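Local coordinates for SJCHGC06286 protein (Schistosoma japonicum, PDB 3QBR) that belongs to the Bcl-2 family of apoptosis regulators and probably binds BH domains, at residues P56-L68 against L166-G178. Numbering follows the deposited sequence.
Sequences PNGQEIIHSLLQL and LHDGWSGLIEFSG
Ile61 and Leu173 meet at the apolar centre, crossing at about a right angle, with CG2 of Ile61 3.9 Å from CD1 of Leu173. The CG1 branch of Ile61 lies beside its backbone N (chi1 -65°), and its end, CD1, lies 3.8 Å from CB of Trp170. The CD1 methyl at the end of Ile174 butts against CB of Glu60 and CB of Asn57. One turn further on, Leu65 crosses Leu173 obliquely, its CG 4.2 Å from CD1 of Leu173. At the far end, CD1 of Leu68 meets the edge of the Phe176 ring, near its plane, 3.7 Å from CD2. The two helix segments cross at 48°. Helix 119-137 continues this core, with Phe126 against Leu65 and Trp119 against Leu173 and Phe176.

Polar groups lie beside and beyond this core. The hydroxyls of Ser64 and Ser177 are hydrogen-bonded, OG to OG, at 2.8 Å. OG of Ser177 also lies 2.9 Å from O of Leu173 in its own segment. At one end, ND2 of Asn57 donates to OG of Ser171 at 3.0 Å, and the hydroxyl lies close to the amide plane. At the other, NE2 of Gln67 makes a weak bond to O of Ser177.

The contact packs the C-terminal helix 172-176 of this construct against the start of helix 58-79 in the helical Bcl-2 bundle. Its chemistry implies mainly hydrophobic cohesion, with the serine pair giving two buried hydroxyls a partner across the interface.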
loop_
_atom_site.group_PDB
_atom_site.type_symbol
_atom_site.label_atom_id
_atom_site.label_comp_id
_atom_site.label_asym_id
_atom_site.label_seq_id
_atom_site.Cartn_x
_atom_site.Cartn_y
_atom_site.Cartn_z
ATOM N N PRO A 56 6.489 -1.020 17.081
ATOM C CA PRO A 56 6.678 0.086 18.027
ATOM C C PRO A 56 6.068 1.382 17.502
ATOM O O PRO A 56 6.374 1.794 16.385
ATOM C CB PRO A 56 8.201 0.206 18.143
ATOM C CG PRO A 56 8.736 -1.094 17.627
ATOM C CD PRO A 56 7.762 -1.618 16.635
ATOM N N ASN A 57 5.215 2.017 18.300
ATOM C CA ASN A 57 4.543 3.236 17.874
ATOM C C ASN A 57 3.468 2.944 16.862
ATOM O O ASN A 57 2.890 3.858 16.284
ATOM C CB ASN A 57 5.548 4.203 17.291
ATOM C CG ASN A 57 6.634 4.535 18.270
ATOM O OD1 ASN A 57 6.441 4.398 19.479
ATOM N ND2 ASN A 57 7.792 4.967 17.766
ATOM N N GLY A 58 3.210 1.652 16.660
ATOM C CA GLY A 58 2.220 1.185 15.712
ATOM C C GLY A 58 1.005 2.084 15.568
ATOM O O GLY A 58 0.586 2.394 14.454
ATOM N N GLN A 59 0.427 2.507 16.685
ATOM C CA GLN A 59 -0.804 3.286 16.607
ATOM C C GLN A 59 -0.543 4.659 16.017
ATOM O O GLN A 59 -1.275 5.115 15.133
ATOM C CB GLN A 59 -1.486 3.402 17.973
ATOM C CG GLN A 59 -2.384 2.224 18.305
ATOM C CD GLN A 59 -3.301 2.502 19.489
ATOM O OE1 GLN A 59 -3.040 3.401 20.299
ATOM N NE2 GLN A 59 -4.385 1.731 19.596
ATOM N N GLU A 60 0.492 5.321 16.521
ATOM C CA GLU A 60 0.942 6.588 15.962
ATOM C C GLU A 60 1.227 6.500 14.442
ATOM O O GLU A 60 0.831 7.376 13.671
ATOM C CB GLU A 60 2.168 7.089 16.724
ATOM C CG GLU A 60 1.806 7.865 17.943
ATOM C CD GLU A 60 0.632 8.794 17.674
ATOM O OE1 GLU A 60 0.731 9.634 16.747
ATOM O OE2 GLU A 60 -0.398 8.678 18.379
ATOM N N ILE A 61 1.873 5.419 14.024
ATOM C CA ILE A 61 2.220 5.228 12.632
ATOM C C ILE A 61 0.982 5.059 11.750
ATOM O O ILE A 61 0.923 5.617 10.662
ATOM C CB ILE A 61 3.172 4.027 12.459
ATOM C CG1 ILE A 61 4.520 4.304 13.138
ATOM C CG2 ILE A 61 3.343 3.703 10.985
ATOM C CD1 ILE A 61 5.490 3.102 13.063
ATOM N N ILE A 62 0.008 4.279 12.224
ATOM C CA ILE A 62 -1.239 4.029 11.501
ATOM C C ILE A 62 -2.064 5.315 11.401
ATOM O O ILE A 62 -2.630 5.594 10.362
ATOM C CB ILE A 62 -2.106 2.945 12.203
ATOM C CG1 ILE A 62 -1.517 1.546 12.013
ATOM C CG2 ILE A 62 -3.573 3.001 11.715
ATOM C CD1 ILE A 62 -1.529 1.008 10.586
ATOM N N HIS A 63 -2.139 6.086 12.484
ATOM C CA HIS A 63 -2.786 7.400 12.449
ATOM C C HIS A 63 -2.188 8.330 11.371
ATOM O O HIS A 63 -2.916 8.921 10.558
ATOM C CB HIS A 63 -2.736 8.087 13.819
ATOM C CG HIS A 63 -3.633 7.465 14.843
ATOM N ND1 HIS A 63 -4.840 6.871 14.527
ATOM C CD2 HIS A 63 -3.510 7.355 16.193
ATOM C CE1 HIS A 63 -5.410 6.411 15.627
ATOM N NE2 HIS A 63 -4.624 6.696 16.652
ATOM N N SER A 64 -0.863 8.449 11.371
ATOM C CA SER A 64 -0.170 9.225 10.363
ATOM C C SER A 64 -0.571 8.746 8.995
ATOM O O SER A 64 -0.886 9.551 8.126
ATOM C CB SER A 64 1.347 9.110 10.516
ATOM O OG SER A 64 1.785 9.863 11.625
ATOM N N LEU A 65 -0.553 7.436 8.793
ATOM C CA LEU A 65 -0.844 6.902 7.465
ATOM C C LEU A 65 -2.265 7.217 7.011
ATOM O O LEU A 65 -2.515 7.389 5.820
ATOM C CB LEU A 65 -0.626 5.402 7.430
ATOM C CG LEU A 65 0.777 4.972 7.106
ATOM C CD1 LEU A 65 0.806 3.474 7.239
ATOM C CD2 LEU A 65 1.132 5.425 5.675
ATOM N N LEU A 66 -3.196 7.263 7.960
ATOM C CA LEU A 66 -4.585 7.551 7.629
ATOM C C LEU A 66 -4.660 8.999 7.192
ATOM O O LEU A 66 -5.288 9.328 6.185
ATOM C CB LEU A 66 -5.554 7.270 8.800
ATOM C CG LEU A 66 -5.847 5.793 9.130
ATOM C CD1 LEU A 66 -6.454 5.664 10.503
ATOM C CD2 LEU A 66 -6.736 5.126 8.127
ATOM N N GLN A 67 -4.005 9.869 7.941
ATOM C CA GLN A 67 -3.983 11.257 7.532
ATOM C C GLN A 67 -3.369 11.412 6.130
ATOM O O GLN A 67 -3.953 12.055 5.268
ATOM C CB GLN A 67 -3.247 12.092 8.557
ATOM C CG GLN A 67 -3.131 13.560 8.164
ATOM C CD GLN A 67 -2.031 14.238 8.942
ATOM O OE1 GLN A 67 -2.158 14.438 10.147
ATOM N NE2 GLN A 67 -0.918 14.553 8.267
ATOM N N LEU A 68 -2.229 10.766 5.906
ATOM C CA LEU A 68 -1.437 10.922 4.690
ATOM C C LEU A 68 -2.018 10.201 3.472
ATOM O O LEU A 68 -1.855 10.667 2.350
ATOM C CB LEU A 68 0.006 10.447 4.933
ATOM C CG LEU A 68 0.897 11.247 5.894
ATOM C CD1 LEU A 68 2.168 10.467 6.228
ATOM C CD2 LEU A 68 1.261 12.604 5.336
ATOM N N LEU A 166 17.358 4.633 7.867
ATOM C CA LEU A 166 18.102 5.886 7.916
ATOM C C LEU A 166 17.230 7.031 8.410
ATOM O O LEU A 166 17.744 8.087 8.819
ATOM C CB LEU A 166 18.696 6.232 6.554
ATOM C CG LEU A 166 19.734 5.254 5.987
ATOM C CD1 LEU A 166 20.576 5.943 4.923
ATOM C CD2 LEU A 166 20.647 4.655 7.071
ATOM N N HIS A 167 15.913 6.813 8.382
ATOM C CA HIS A 167 14.950 7.836 8.795
ATOM C C HIS A 167 14.105 7.450 10.011
ATOM O O HIS A 167 12.932 7.809 10.097
ATOM C CB HIS A 167 14.034 8.204 7.634
ATOM C CG HIS A 167 14.758 8.745 6.443
ATOM N ND1 HIS A 167 14.719 10.072 6.093
ATOM C CD2 HIS A 167 15.528 8.130 5.517
ATOM C CE1 HIS A 167 15.436 10.259 4.996
ATOM N NE2 HIS A 167 15.941 9.099 4.633
ATOM N N ASP A 168 14.717 6.732 10.944
ATOM C CA ASP A 168 14.091 6.384 12.213
ATOM C C ASP A 168 13.134 5.224 12.045
ATOM O O ASP A 168 12.275 5.003 12.903
ATOM C CB ASP A 168 13.344 7.565 12.817
ATOM C CG ASP A 168 14.166 8.812 12.846
ATOM O OD1 ASP A 168 13.574 9.901 12.651
ATOM O OD2 ASP A 168 15.398 8.707 13.055
ATOM N N GLY A 169 13.278 4.490 10.946
ATOM C CA GLY A 169 12.398 3.370 10.688
ATOM C C GLY A 169 10.991 3.819 10.316
ATOM O O GLY A 169 10.749 4.965 9.920
ATOM N N TRP A 170 10.046 2.901 10.453
ATOM C CA TRP A 170 8.661 3.161 10.074
ATOM C C TRP A 170 8.086 4.342 10.821
ATOM O O TRP A 170 7.147 4.961 10.354
ATOM C CB TRP A 170 7.814 1.921 10.319
ATOM C CG TRP A 170 7.890 0.941 9.206
ATOM C CD1 TRP A 170 8.266 -0.377 9.284
ATOM C CD2 TRP A 170 7.566 1.189 7.826
ATOM N NE1 TRP A 170 8.178 -0.964 8.040
ATOM C CE2 TRP A 170 7.761 -0.022 7.127
ATOM C CE3 TRP A 170 7.108 2.315 7.125
ATOM C CZ2 TRP A 170 7.535 -0.137 5.741
ATOM C CZ3 TRP A 170 6.870 2.205 5.770
ATOM C CH2 TRP A 170 7.094 0.985 5.082
ATOM N N SER A 171 8.655 4.652 11.983
ATOM C CA SER A 171 8.184 5.788 12.778
ATOM C C SER A 171 8.497 7.121 12.136
ATOM O O SER A 171 7.993 8.135 12.580
ATOM C CB SER A 171 8.790 5.770 14.179
ATOM O OG SER A 171 8.426 4.599 14.867
ATOM N N GLY A 172 9.348 7.118 11.112
ATOM C CA GLY A 172 9.607 8.311 10.326
ATOM C C GLY A 172 8.302 8.986 9.951
ATOM O O GLY A 172 8.164 10.220 10.008
ATOM N N LEU A 173 7.329 8.156 9.593
ATOM C CA LEU A 173 6.021 8.635 9.164
ATOM C C LEU A 173 5.383 9.605 10.181
ATOM O O LEU A 173 4.734 10.592 9.812
ATOM C CB LEU A 173 5.104 7.434 8.874
ATOM C CG LEU A 173 5.504 6.599 7.657
ATOM C CD1 LEU A 173 4.904 5.212 7.750
ATOM C CD2 LEU A 173 5.120 7.304 6.330
ATOM N N ILE A 174 5.568 9.316 11.460
ATOM C CA ILE A 174 4.941 10.119 12.492
ATOM C C ILE A 174 5.377 11.574 12.325
ATOM O O ILE A 174 4.557 12.466 12.091
ATOM C CB ILE A 174 5.288 9.589 13.882
ATOM C CG1 ILE A 174 4.728 8.170 14.042
ATOM C CG2 ILE A 174 4.742 10.526 14.943
ATOM C CD1 ILE A 174 5.146 7.483 15.314
ATOM N N GLU A 175 6.681 11.804 12.397
ATOM C CA GLU A 175 7.226 13.137 12.193
ATOM C C GLU A 175 6.981 13.662 10.774
ATOM O O GLU A 175 6.590 14.805 10.604
ATOM C CB GLU A 175 8.716 13.138 12.504
ATOM C CG GLU A 175 9.283 14.499 12.849
ATOM C CD GLU A 175 10.713 14.396 13.375
ATOM O OE1 GLU A 175 11.341 15.447 13.644
ATOM O OE2 GLU A 175 11.214 13.255 13.519
ATOM N N PHE A 176 7.211 12.837 9.757
ATOM C CA PHE A 176 6.966 13.275 8.383
ATOM C C PHE A 176 5.643 14.020 8.277
ATOM O O PHE A 176 5.500 14.970 7.502
ATOM C CB PHE A 176 6.953 12.086 7.424
ATOM C CG PHE A 176 6.630 12.456 5.999
ATOM C CD1 PHE A 176 7.476 13.281 5.268
ATOM C CD2 PHE A 176 5.475 11.982 5.385
ATOM C CE1 PHE A 176 7.172 13.629 3.944
ATOM C CE2 PHE A 176 5.170 12.316 4.057
ATOM C CZ PHE A 176 6.017 13.148 3.340
ATOM N N SER A 177 4.686 13.589 9.084
ATOM C CA SER A 177 3.311 14.046 8.980
ATOM C C SER A 177 2.944 15.193 9.922
ATOM O O SER A 177 1.840 15.702 9.829
ATOM C CB SER A 177 2.371 12.870 9.247
ATOM O OG SER A 177 2.568 12.380 10.561
ATOM N N GLY A 178 3.843 15.565 10.838
ATOM C CA GLY A 178 3.577 16.610 11.819
ATOM C C GLY A 178 2.822 16.166 13.064
ATOM O O GLY A 178 3.056 15.090 13.638
#